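Local coordinates for magnetosome membrane protein MamB, putative Co/Zn/Cd cation transporter. Cation diffusion facilitator family (Desulfamplus magnetovallimortis, PDB 6QFJ) that probably carries metal cations across the magnetosome membrane as a cation diffusion facilitator, this chain being its C-terminal domain, at residues A[45-48]-A[49-53]; A[61-64]-A[65-69]; A[8-11]-A[12-16]; A[28-32]-A[33-37]. One frame throughout, in Å; residues are numbered along the deposited sequence.

Contact 1 of 4, residues A[45-48]-A[49-53]; sequences PDIT and VTTGE
Thr48 is the N-cap of helix 49-66, its side chain and carbonyl both taken up by the first turn, where the loop after strand 34-43 becomes helical. Thr48 OG1 accepts from Thr51 N at 3.2 Å along a nearly straight N-H...O line (167°). The cap thus gives Thr51 N an acceptor that no preceding helical turn supplies. It can do so because OG1 sits between the backbone N and the carbonyl carbon (chi1 56°), tucked back over the opening of the helix. From there it also meets the Thr51 hydroxyl, Thr48 OG1 to Thr51 OG1 being 2.9 Å, with the two side chains crossing at about a right angle. The carbonyl does the other half of the work: Gly52 N donates to Thr48 O at 3.0 Å, the first i to i+4 bond of the helix. A water ties the loop in from the side, accepting from Thr48 N at 3.1 Å and bonded to Thr51 OG1 at 2.8 Å. Beside these polar links runs a small apolar one. Ile47 CD1 lies 3.8 Å from Gly52 CA, where the lack of a side chain lets the isoleucine come up against the helix backbone, and Ile47 CG2 faces the methyl of Thr51. Beyond the cap, Ile47 packs on Leu77 and Pro45 on Ala79, which sets the loop just before helix 49-66 against strand 71-79.

Contact 2 of 4, residues A[61-64]-A[65-69]; sequences QIIK and EIVDR
Glu65 reaches back one helical turn to Gln61, the polar member of three i to i+4 pairs at the C-terminal end of helix 49-66. Glu65 CB begins close to the backbone, 3.5 Å from Gln61 O, the carbonyl that also accepts from Glu65 N. CG then stands opposite the backbone N (chi1 -179°) and the chain runs out extended, so that Glu65 CD passes 4.1 Å from Gln61 NE2. At the tip, Glu65 OE1 accepts from Gln61 NE2 at 3.0 Å, using its anti lone pair. The glutamine gets there by bending at chi2 (-74°). Its amide keeps Glu65 OE1 within its own plane, while the carboxylate plane is turned 64° from that of the amide. On the inner flank the pairs are apolar. Ile62 CG2 and Ile66 CD1 lie alongside at 4.2 Å, with Ile66 CG1 3.3 Å from Ile62 O; Ile63 CG2 and Val67 CG2 run side by side at 3.9 Å. The bond from Val67 N to Ile63 O, at 2.9 Å, belongs to the last turn, since Val67 is the first residue to leave helical geometry. Lys64 turns its ammonium group to Ser71 OG. Within the strand 34-43, helix 49-66, strand 71-79 crossover, Ile63 and Val67 pack on Phe37, Ile63 also on Val73, while Ile62 and Ile66 lean on Val13 of helix 2-15.

Contact 3 of 4, residues A[8-11]-A[12-16]; sequences EAIA and NVLEK
Four successive i to i+4 bonds wind residues 8-11 into 12-15, from Asn12 N to Glu8 O at 3.0 Å through to Glu15 N to Ala11 O at the same length. The straightest is Leu14 N to Ile10 O, 2.9 Å with an N-H...O angle of 167°. The same two residues carry the apolar contact: with CG1 beside the backbone N (chi1 -67°), Ile10 CG2 is left opposite that N and lies 3.8 Å from Leu14 CD1, the two side chains running alongside in the same direction. Leu14 CG meanwhile rests 3.3 Å from Ile10 O. With an alanine in place of Leu14, Ile10 CG2 would probably lose its neighbour one turn on, and a gap would be likely to open toward Ile39 and Leu41. On the outer side Glu8 and Asn12 also run alongside, but only loosely, Glu8 CG being 4.0 Å from Asn12 ND2 and their carboxylate and amide planes 69° apart. At the helix end Val13 O accepts from Lys16 N and is also hydrogen-bonded to Thr17 OG1. Helix 2-15 thus presents Ile10 and Leu14 to strand 34-43, with Ala11 touching Ile26 of strand 22-31 and Val13 turned onto Ile62 and Ile66 of helix 49-66.

Contact 4 of 4, residues A[28-32]-A[33-37]; sequences ARELG and QVLEF
Arg29 and Glu36 are joined twice by their backbones, as an antiparallel hydrogen-bonded pair: Glu36 N gives to Arg29 O at 2.8 Å and Arg29 N to Glu36 O at 2.9 Å. Nearer the turn Leu31 and Val34 repeat the pattern, with Leu31 N to Val34 O at 2.8 Å. The return bond, Val34 N to Leu31 O, closes the type II' turn of the hairpin. Gly32 takes the positive phi (52°) of that turn, where a side chain would run into Gln33 N. Above the Arg29-Glu36 pair lies a long salt bridge, Arg29 NH1 to Glu36 OE1 at 3.5 Å. Arg29 CG between backbone N and carbonyl carbon (chi1 70°) and a bend at chi3 carry NH1 there. The carboxylate oxygen sits at the edge of the guanidinium, in its plane, although the two groups are turned 74° from each other. Arg29 NH2 makes the stronger salt bridge, to Glu38 OE1. Glu36 OE2 meanwhile lies 3.7 Å from Leu31 CD2. A valine in place of Glu36 would probably leave Arg29 NH1 without this carboxylate, so that Glu38 alone of the two would hold the guanidinium. On the reverse face Ala28 CB stands 3.7 Å from Phe37 CE2, obliquely to the ring, and Glu30 CG meets Leu35 CD2. The chemistry thus pairs the charges of Arg29 and Glu36 on the face they share with Leu31 and Val34, while Ala28, Leu35 and Phe37 pack toward helix 2-15.

How the contacts relate
Contacts 2 and 3 are partly buried, and contacts 1 and 4 lie at the surface on opposite sides of the chain's centre, about 28 Å apart between centres. Contacts 1 and 2 hold the two ends of helix 49-66: a polar cap with a water at the start, isoleucines and a valine plus one Gln-Glu bond at the finish. Contacts 2 and 3 are helical turns that pack against each other, Ile62 CD1 lying 3.7 Å from Val13 CG1. Both also reach the hairpin of contact 4 through Phe37, whose ring meets Ile10 and Val67. Backbone bonding runs along helices in 2 and 3 and between strands in 4, which follows from the alpha-beta-beta-alpha-beta order of this domain.

Contact 1 of 4, residues A[45-48]-A[49-53]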
loop_
_atom_site.group_PDB
_atom_site.type_symbol
_atom_site.label_atom_id
_atom_site.label_comp_id
_atom_site.label_asym_id
_atom_site.label_seq_id
_atom_site.Cartn_x
_atom_site.Cartn_y
_atom_site.Cartn_z
ATOM N N PRO A 45 -14.820 -6.058 4.346
ATOM C CA PRO A 45 -14.753 -7.535 4.530
ATOM C C PRO A 45 -15.340 -8.375 3.419
ATOM O O PRO A 45 -14.958 -9.542 3.276
ATOM C CB PRO A 45 -15.533 -7.789 5.810
ATOM C CG PRO A 45 -15.719 -6.456 6.477
ATOM C CD PRO A 45 -15.488 -5.370 5.450
ATOM N N ASP A 46 -16.257 -7.817 2.636
ATOM C CA ASP A 46 -16.896 -8.556 1.585
ATOM C C ASP A 46 -16.200 -8.416 0.211
ATOM O O ASP A 46 -16.762 -8.799 -0.785
ATOM C CB ASP A 46 -18.393 -8.170 1.463
ATOM C CG ASP A 46 -18.627 -6.691 1.168
ATOM O OD1 ASP A 46 -17.765 -5.855 1.464
ATOM O OD2 ASP A 46 -19.737 -6.375 0.724
ATOM N N ILE A 47 -14.992 -7.885 0.118
ATOM C CA ILE A 47 -14.439 -7.713 -1.239
ATOM C C ILE A 47 -14.299 -9.111 -1.862
ATOM O O ILE A 47 -14.030 -10.069 -1.188
ATOM C CB ILE A 47 -13.093 -6.979 -1.293
ATOM C CG1 ILE A 47 -12.076 -7.675 -0.422
ATOM C CG2 ILE A 47 -13.292 -5.537 -0.864
ATOM C CD1 ILE A 47 -10.666 -7.418 -0.818
ATOM N N THR A 48 -14.394 -9.192 -3.165
ATOM C CA THR A 48 -14.128 -10.476 -3.864
ATOM C C THR A 48 -12.645 -10.591 -4.145
ATOM O O THR A 48 -11.863 -9.628 -3.987
ATOM C CB THR A 48 -14.820 -10.478 -5.230
ATOM O OG1 THR A 48 -14.368 -9.337 -5.979
ATOM C CG2 THR A 48 -16.351 -10.438 -5.068
ATOM N N VAL A 49 -12.270 -11.750 -4.627
ATOM C CA VAL A 49 -10.875 -12.022 -4.976
ATOM C C VAL A 49 -10.381 -11.128 -6.121
ATOM O O VAL A 49 -9.267 -10.606 -6.098
ATOM C CB VAL A 49 -10.714 -13.535 -5.352
ATOM C CG1 VAL A 49 -9.398 -13.797 -6.057
ATOM C CG2 VAL A 49 -10.804 -14.398 -4.095
ATOM N N THR A 50 -11.255 -10.911 -7.094
ATOM C CA THR A 50 -10.935 -10.058 -8.200
ATOM C C THR A 50 -10.719 -8.612 -7.761
ATOM O O THR A 50 -9.734 -7.983 -8.136
ATOM C CB THR A 50 -12.050 -10.111 -9.225
ATOM O OG1 THR A 50 -12.153 -11.452 -9.718
ATOM C CG2 THR A 50 -11.695 -9.223 -10.399
ATOM N N THR A 51 -11.618 -8.079 -6.931
ATOM C CA THR A 51 -11.445 -6.714 -6.458
ATOM C C THR A 51 -10.154 -6.592 -5.684
ATOM O O THR A 51 -9.476 -5.591 -5.758
ATOM C CB THR A 51 -12.635 -6.356 -5.544
ATOM O OG1 THR A 51 -13.824 -6.490 -6.307
ATOM C CG2 THR A 51 -12.535 -4.965 -4.941
ATOM N N GLY A 52 -9.860 -7.609 -4.835
ATOM C CA GLY A 52 -8.624 -7.591 -4.032
ATOM C C GLY A 52 -7.389 -7.518 -4.903
ATOM O O GLY A 52 -6.491 -6.689 -4.673
ATOM N N GLU A 53 -7.376 -8.312 -5.961
ATOM C CA GLU A 53 -6.290 -8.249 -6.941
ATOM C C GLU A 53 -6.207 -6.883 -7.667
ATOM O O GLU A 53 -5.122 -6.287 -7.794
ATOM C CB GLU A 53 -6.436 -9.421 -7.936
ATOM C CG GLU A 53 -6.008 -10.779 -7.274
ATOM C CD GLU A 53 -4.625 -10.828 -6.543
ATOM O OE1 GLU A 53 -4.638 -11.304 -5.372
ATOM O OE2 GLU A 53 -3.554 -10.413 -7.075
HETATM O O HOH W 1 -15.827 -6.751 -4.367
#

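Contact 2 of 4, residues A[61-64]-A[65-69]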
loop_
_atom_site.group_PDB
_atom_site.type_symbol
_atom_site.label_atom_id
_atom_site.label_comp_id
_atom_site.label_asym_id
_atom_site.label_seq_id
_atom_site.Cartn_x
_atom_site.Cartn_y
_atom_site.Cartn_z
ATOM N N GLN A 61 0.711 0.616 -8.529
ATOM C CA GLN A 61 0.795 1.764 -9.425
ATOM C C GLN A 61 1.175 3.010 -8.635
ATOM O O GLN A 61 2.054 3.780 -9.013
ATOM C CB GLN A 61 -0.587 1.920 -10.093
ATOM C CG GLN A 61 -0.667 3.027 -11.161
ATOM C CD GLN A 61 -0.680 4.420 -10.632
ATOM O OE1 GLN A 61 -1.373 4.749 -9.669
ATOM N NE2 GLN A 61 0.121 5.303 -11.276
ATOM N N ILE A 62 0.538 3.199 -7.506
ATOM C CA ILE A 62 0.868 4.386 -6.669
ATOM C C ILE A 62 2.293 4.439 -6.277
ATOM O O ILE A 62 2.986 5.446 -6.486
ATOM C CB ILE A 62 -0.057 4.425 -5.432
ATOM C CG1 ILE A 62 -1.471 4.662 -5.884
ATOM C CG2 ILE A 62 0.403 5.490 -4.465
ATOM C CD1 ILE A 62 -2.538 4.413 -4.848
ATOM N N ILE A 63 2.808 3.299 -5.794
ATOM C CA ILE A 63 4.205 3.281 -5.391
ATOM C C ILE A 63 5.147 3.526 -6.536
ATOM O O ILE A 63 6.072 4.373 -6.435
ATOM C CB ILE A 63 4.535 2.010 -4.629
ATOM C CG1 ILE A 63 3.797 2.083 -3.329
ATOM C CG2 ILE A 63 6.064 1.926 -4.380
ATOM C CD1 ILE A 63 3.865 0.833 -2.549
ATOM N N LYS A 64 4.940 2.820 -7.648
ATOM C CA LYS A 64 5.788 3.015 -8.807
ATOM C C LYS A 64 5.780 4.469 -9.305
ATOM O O LYS A 64 6.784 4.974 -9.794
ATOM C CB LYS A 64 5.294 2.139 -9.959
ATOM C CG LYS A 64 5.284 0.679 -9.674
ATOM C CD LYS A 64 6.631 0.224 -9.247
ATOM C CE LYS A 64 6.692 -1.284 -9.345
ATOM N NZ LYS A 64 7.942 -1.772 -8.711
ATOM N N GLU A 65 4.646 5.137 -9.203
ATOM C CA GLU A 65 4.603 6.499 -9.606
ATOM C C GLU A 65 5.338 7.407 -8.644
ATOM O O GLU A 65 6.022 8.338 -9.059
ATOM C CB GLU A 65 3.170 7.023 -9.787
ATOM C CG GLU A 65 3.153 8.489 -10.248
ATOM C CD GLU A 65 1.732 9.002 -10.555
ATOM O OE1 GLU A 65 0.845 8.185 -10.837
ATOM O OE2 GLU A 65 1.504 10.249 -10.559
ATOM N N ILE A 66 5.180 7.191 -7.359
ATOM C CA ILE A 66 5.822 8.093 -6.367
ATOM C C ILE A 66 7.310 7.901 -6.212
ATOM O O ILE A 66 8.050 8.863 -6.083
ATOM C CB ILE A 66 5.121 7.933 -5.016
ATOM C CG1 ILE A 66 3.722 8.437 -5.182
ATOM C CG2 ILE A 66 5.856 8.686 -3.904
ATOM C CD1 ILE A 66 3.005 8.708 -3.912
ATOM N N VAL A 67 7.763 6.665 -6.196
ATOM C CA VAL A 67 9.170 6.343 -6.015
ATOM C C VAL A 67 9.884 6.257 -7.361
ATOM O O VAL A 67 9.579 5.391 -8.181
ATOM C CB VAL A 67 9.249 4.976 -5.267
ATOM C CG1 VAL A 67 10.652 4.617 -4.966
ATOM C CG2 VAL A 67 8.433 4.987 -3.987
ATOM N N ASP A 68 10.889 7.093 -7.543
ATOM C CA ASP A 68 11.613 7.184 -8.800
ATOM C C ASP A 68 12.466 5.920 -9.039
ATOM O O ASP A 68 12.507 5.349 -10.144
ATOM C CB ASP A 68 12.552 8.396 -8.766
ATOM C CG ASP A 68 11.987 9.581 -7.944
ATOM O OD1 ASP A 68 11.847 9.436 -6.698
ATOM O OD2 ASP A 68 11.689 10.645 -8.538
ATOM N N ARG A 69 13.109 5.470 -7.981
ATOM C CA ARG A 69 13.991 4.309 -8.044
ATOM C C ARG A 69 13.254 2.983 -8.145
ATOM O O ARG A 69 12.037 2.881 -7.913
ATOM C CB ARG A 69 14.830 4.241 -6.770
ATOM C CG ARG A 69 14.607 5.455 -5.876
ATOM C CD ARG A 69 15.676 5.613 -4.777
ATOM N NE ARG A 69 16.344 4.378 -4.447
ATOM C CZ ARG A 69 17.019 4.203 -3.329
ATOM N NH1 ARG A 69 17.580 3.025 -3.103
ATOM N NH2 ARG A 69 17.107 5.173 -2.431
#

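Contact 3 of 4, residues A[8-11]-A[12-16]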
loop_
_atom_site.group_PDB
_atom_site.type_symbol
_atom_site.label_atom_id
_atom_site.label_comp_id
_atom_site.label_asym_id
_atom_site.label_seq_id
_atom_site.Cartn_x
_atom_site.Cartn_y
_atom_site.Cartn_z
ATOM N N GLU A 8 5.504 8.929 3.619
ATOM C CA GLU A 8 4.536 9.955 3.883
ATOM C C GLU A 8 3.665 10.275 2.675
ATOM O O GLU A 8 2.454 10.434 2.809
ATOM C CB GLU A 8 5.246 11.221 4.309
ATOM C CG GLU A 8 4.297 12.366 4.481
ATOM C CD GLU A 8 4.914 13.716 4.879
ATOM O OE1 GLU A 8 4.123 14.635 5.144
ATOM O OE2 GLU A 8 6.149 13.877 4.927
ATOM N N ALA A 9 4.266 10.344 1.474
ATOM C CA ALA A 9 3.491 10.635 0.327
ATOM C C ALA A 9 2.585 9.412 -0.013
ATOM O O ALA A 9 1.440 9.558 -0.420
ATOM C CB ALA A 9 4.409 11.011 -0.844
ATOM N N ILE A 10 3.149 8.222 0.061
ATOM C CA ILE A 10 2.375 6.993 -0.140
ATOM C C ILE A 10 1.158 6.935 0.807
ATOM O O ILE A 10 0.036 6.783 0.364
ATOM C CB ILE A 10 3.247 5.721 -0.020
ATOM C CG1 ILE A 10 4.240 5.647 -1.142
ATOM C CG2 ILE A 10 2.385 4.456 -0.091
ATOM C CD1 ILE A 10 5.347 4.639 -0.908
ATOM N N ALA A 11 1.360 7.209 2.084
ATOM C CA ALA A 11 0.267 7.231 3.051
ATOM C C ALA A 11 -0.733 8.284 2.714
ATOM O O ALA A 11 -1.912 8.019 2.811
ATOM C CB ALA A 11 0.777 7.477 4.486
ATOM N N ASN A 12 -0.276 9.450 2.255
ATOM C CA ASN A 12 -1.203 10.517 1.904
ATOM C C ASN A 12 -2.104 10.049 0.772
ATOM O O ASN A 12 -3.301 10.251 0.807
ATOM C CB ASN A 12 -0.487 11.797 1.454
ATOM C CG ASN A 12 0.043 12.618 2.612
ATOM O OD1 ASN A 12 -0.399 12.411 3.705
ATOM N ND2 ASN A 12 1.036 13.504 2.402
ATOM N N VAL A 13 -1.548 9.343 -0.204
ATOM C CA VAL A 13 -2.378 8.892 -1.329
ATOM C C VAL A 13 -3.352 7.849 -0.903
ATOM O O VAL A 13 -4.582 7.899 -1.223
ATOM C CB VAL A 13 -1.542 8.434 -2.506
ATOM C CG1 VAL A 13 -2.460 7.922 -3.631
ATOM C CG2 VAL A 13 -0.692 9.597 -3.009
ATOM N N LEU A 14 -2.850 6.858 -0.186
ATOM C CA LEU A 14 -3.637 5.682 0.174
ATOM C C LEU A 14 -4.828 6.104 1.056
ATOM O O LEU A 14 -5.931 5.602 0.867
ATOM C CB LEU A 14 -2.803 4.646 0.943
ATOM C CG LEU A 14 -1.716 3.963 0.128
ATOM C CD1 LEU A 14 -0.941 2.956 0.947
ATOM C CD2 LEU A 14 -2.241 3.274 -1.089
ATOM N N GLU A 15 -4.618 7.079 1.930
ATOM C CA GLU A 15 -5.678 7.616 2.749
ATOM C C GLU A 15 -6.844 8.173 1.943
ATOM O O GLU A 15 -7.968 8.259 2.446
ATOM C CB GLU A 15 -5.169 8.723 3.713
ATOM C CG GLU A 15 -5.324 8.412 5.179
ATOM C CD GLU A 15 -4.598 7.143 5.627
ATOM O OE1 GLU A 15 -5.275 6.126 6.005
ATOM O OE2 GLU A 15 -3.335 7.231 5.613
ATOM N N LYS A 16 -6.563 8.652 0.758
ATOM C CA LYS A 16 -7.555 9.288 -0.062
ATOM C C LYS A 16 -7.989 8.362 -1.180
ATOM O O LYS A 16 -8.706 8.772 -2.068
ATOM C CB LYS A 16 -6.988 10.569 -0.678
ATOM C CG LYS A 16 -6.468 11.589 0.296
ATOM C CD LYS A 16 -6.142 12.877 -0.429
ATOM C CE LYS A 16 -4.669 13.213 -0.387
ATOM N NZ LYS A 16 -4.257 13.797 0.928
#

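Contact 4 of 4, residues A[28-32]-A[33-37]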
loop_
_atom_site.group_PDB
_atom_site.type_symbol
_atom_site.label_atom_id
_atom_site.label_comp_id
_atom_site.label_asym_id
_atom_site.label_seq_id
_atom_site.Cartn_x
_atom_site.Cartn_y
_atom_site.Cartn_z
ATOM N N ALA A 28 9.219 -0.058 4.765
ATOM C CA ALA A 28 10.173 0.068 3.634
ATOM C C ALA A 28 11.572 -0.287 4.067
ATOM O O ALA A 28 11.997 0.101 5.136
ATOM C CB ALA A 28 10.179 1.491 3.097
ATOM N N ARG A 29 12.312 -0.993 3.221
ATOM C CA ARG A 29 13.722 -1.144 3.482
ATOM C C ARG A 29 14.509 -1.124 2.198
ATOM O O ARG A 29 13.971 -1.324 1.104
ATOM C CB ARG A 29 14.012 -2.422 4.254
ATOM C CG ARG A 29 13.810 -3.685 3.470
ATOM C CD ARG A 29 13.959 -4.913 4.352
ATOM N NE ARG A 29 12.806 -5.067 5.200
ATOM C CZ ARG A 29 11.667 -5.577 4.784
ATOM N NH1 ARG A 29 11.547 -5.994 3.525
ATOM N NH2 ARG A 29 10.650 -5.656 5.615
ATOM N N GLU A 30 15.806 -0.909 2.359
ATOM C CA GLU A 30 16.694 -0.838 1.222
ATOM C C GLU A 30 17.375 -2.160 1.066
ATOM O O GLU A 30 17.915 -2.685 2.001
ATOM C CB GLU A 30 17.746 0.226 1.346
ATOM C CG GLU A 30 17.116 1.548 1.669
ATOM C CD GLU A 30 18.114 2.692 1.710
ATOM O OE1 GLU A 30 18.508 3.028 2.830
ATOM O OE2 GLU A 30 18.515 3.261 0.670
ATOM N N LEU A 31 17.317 -2.687 -0.132
ATOM C CA LEU A 31 18.116 -3.806 -0.537
ATOM C C LEU A 31 19.005 -3.396 -1.730
ATOM O O LEU A 31 18.576 -3.484 -2.870
ATOM C CB LEU A 31 17.221 -5.025 -0.867
ATOM C CG LEU A 31 18.097 -6.276 -1.125
ATOM C CD1 LEU A 31 18.396 -6.946 0.216
ATOM C CD2 LEU A 31 17.489 -7.267 -2.119
ATOM N N GLY A 32 20.280 -3.039 -1.457
ATOM C CA GLY A 32 21.104 -2.326 -2.392
ATOM C C GLY A 32 20.343 -1.085 -2.861
ATOM O O GLY A 32 19.827 -0.317 -2.043
ATOM N N GLN A 33 20.197 -0.946 -4.169
ATOM C CA GLN A 33 19.581 0.183 -4.772
ATOM C C GLN A 33 18.054 -0.013 -4.900
ATOM O O GLN A 33 17.420 0.778 -5.551
ATOM C CB GLN A 33 20.175 0.440 -6.142
ATOM C CG GLN A 33 21.594 0.901 -6.076
ATOM C CD GLN A 33 22.151 1.259 -7.430
ATOM O OE1 GLN A 33 21.714 2.198 -8.089
ATOM N NE2 GLN A 33 23.112 0.487 -7.861
ATOM N N VAL A 34 17.518 -1.129 -4.417
ATOM C CA VAL A 34 16.105 -1.437 -4.541
ATOM C C VAL A 34 15.435 -1.107 -3.236
ATOM O O VAL A 34 15.865 -1.557 -2.207
ATOM C CB VAL A 34 15.743 -2.934 -4.907
ATOM C CG1 VAL A 34 14.241 -3.020 -5.115
ATOM C CG2 VAL A 34 16.427 -3.376 -6.188
ATOM N N LEU A 35 14.358 -0.332 -3.306
ATOM C CA LEU A 35 13.493 -0.135 -2.195
ATOM C C LEU A 35 12.380 -1.181 -2.145
ATOM O O LEU A 35 11.565 -1.299 -3.087
ATOM C CB LEU A 35 12.878 1.235 -2.261
ATOM C CG LEU A 35 13.798 2.335 -1.797
ATOM C CD1 LEU A 35 13.138 3.667 -2.115
ATOM C CD2 LEU A 35 14.062 2.202 -0.287
ATOM N N GLU A 36 12.328 -1.901 -1.040
ATOM C CA GLU A 36 11.283 -2.898 -0.791
ATOM C C GLU A 36 10.179 -2.348 0.093
ATOM O O GLU A 36 10.433 -1.912 1.215
ATOM C CB GLU A 36 11.861 -4.138 -0.138
ATOM C CG GLU A 36 12.575 -5.002 -1.170
ATOM C CD GLU A 36 13.373 -6.146 -0.608
ATOM O OE1 GLU A 36 13.524 -6.206 0.618
ATOM O OE2 GLU A 36 13.856 -6.941 -1.435
ATOM N N PHE A 37 8.971 -2.382 -0.415
ATOM C CA PHE A 37 7.810 -1.911 0.365
ATOM C C PHE A 37 6.891 -3.066 0.719
ATOM O O PHE A 37 6.635 -3.949 -0.120
ATOM C CB PHE A 37 7.019 -0.892 -0.400
ATOM C CG PHE A 37 7.735 0.402 -0.569
ATOM C CD1 PHE A 37 8.555 0.609 -1.683
ATOM C CD2 PHE A 37 7.533 1.426 0.314
ATOM C CE1 PHE A 37 9.198 1.790 -1.839
ATOM C CE2 PHE A 37 8.194 2.635 0.138
ATOM C CZ PHE A 37 9.053 2.805 -0.919
#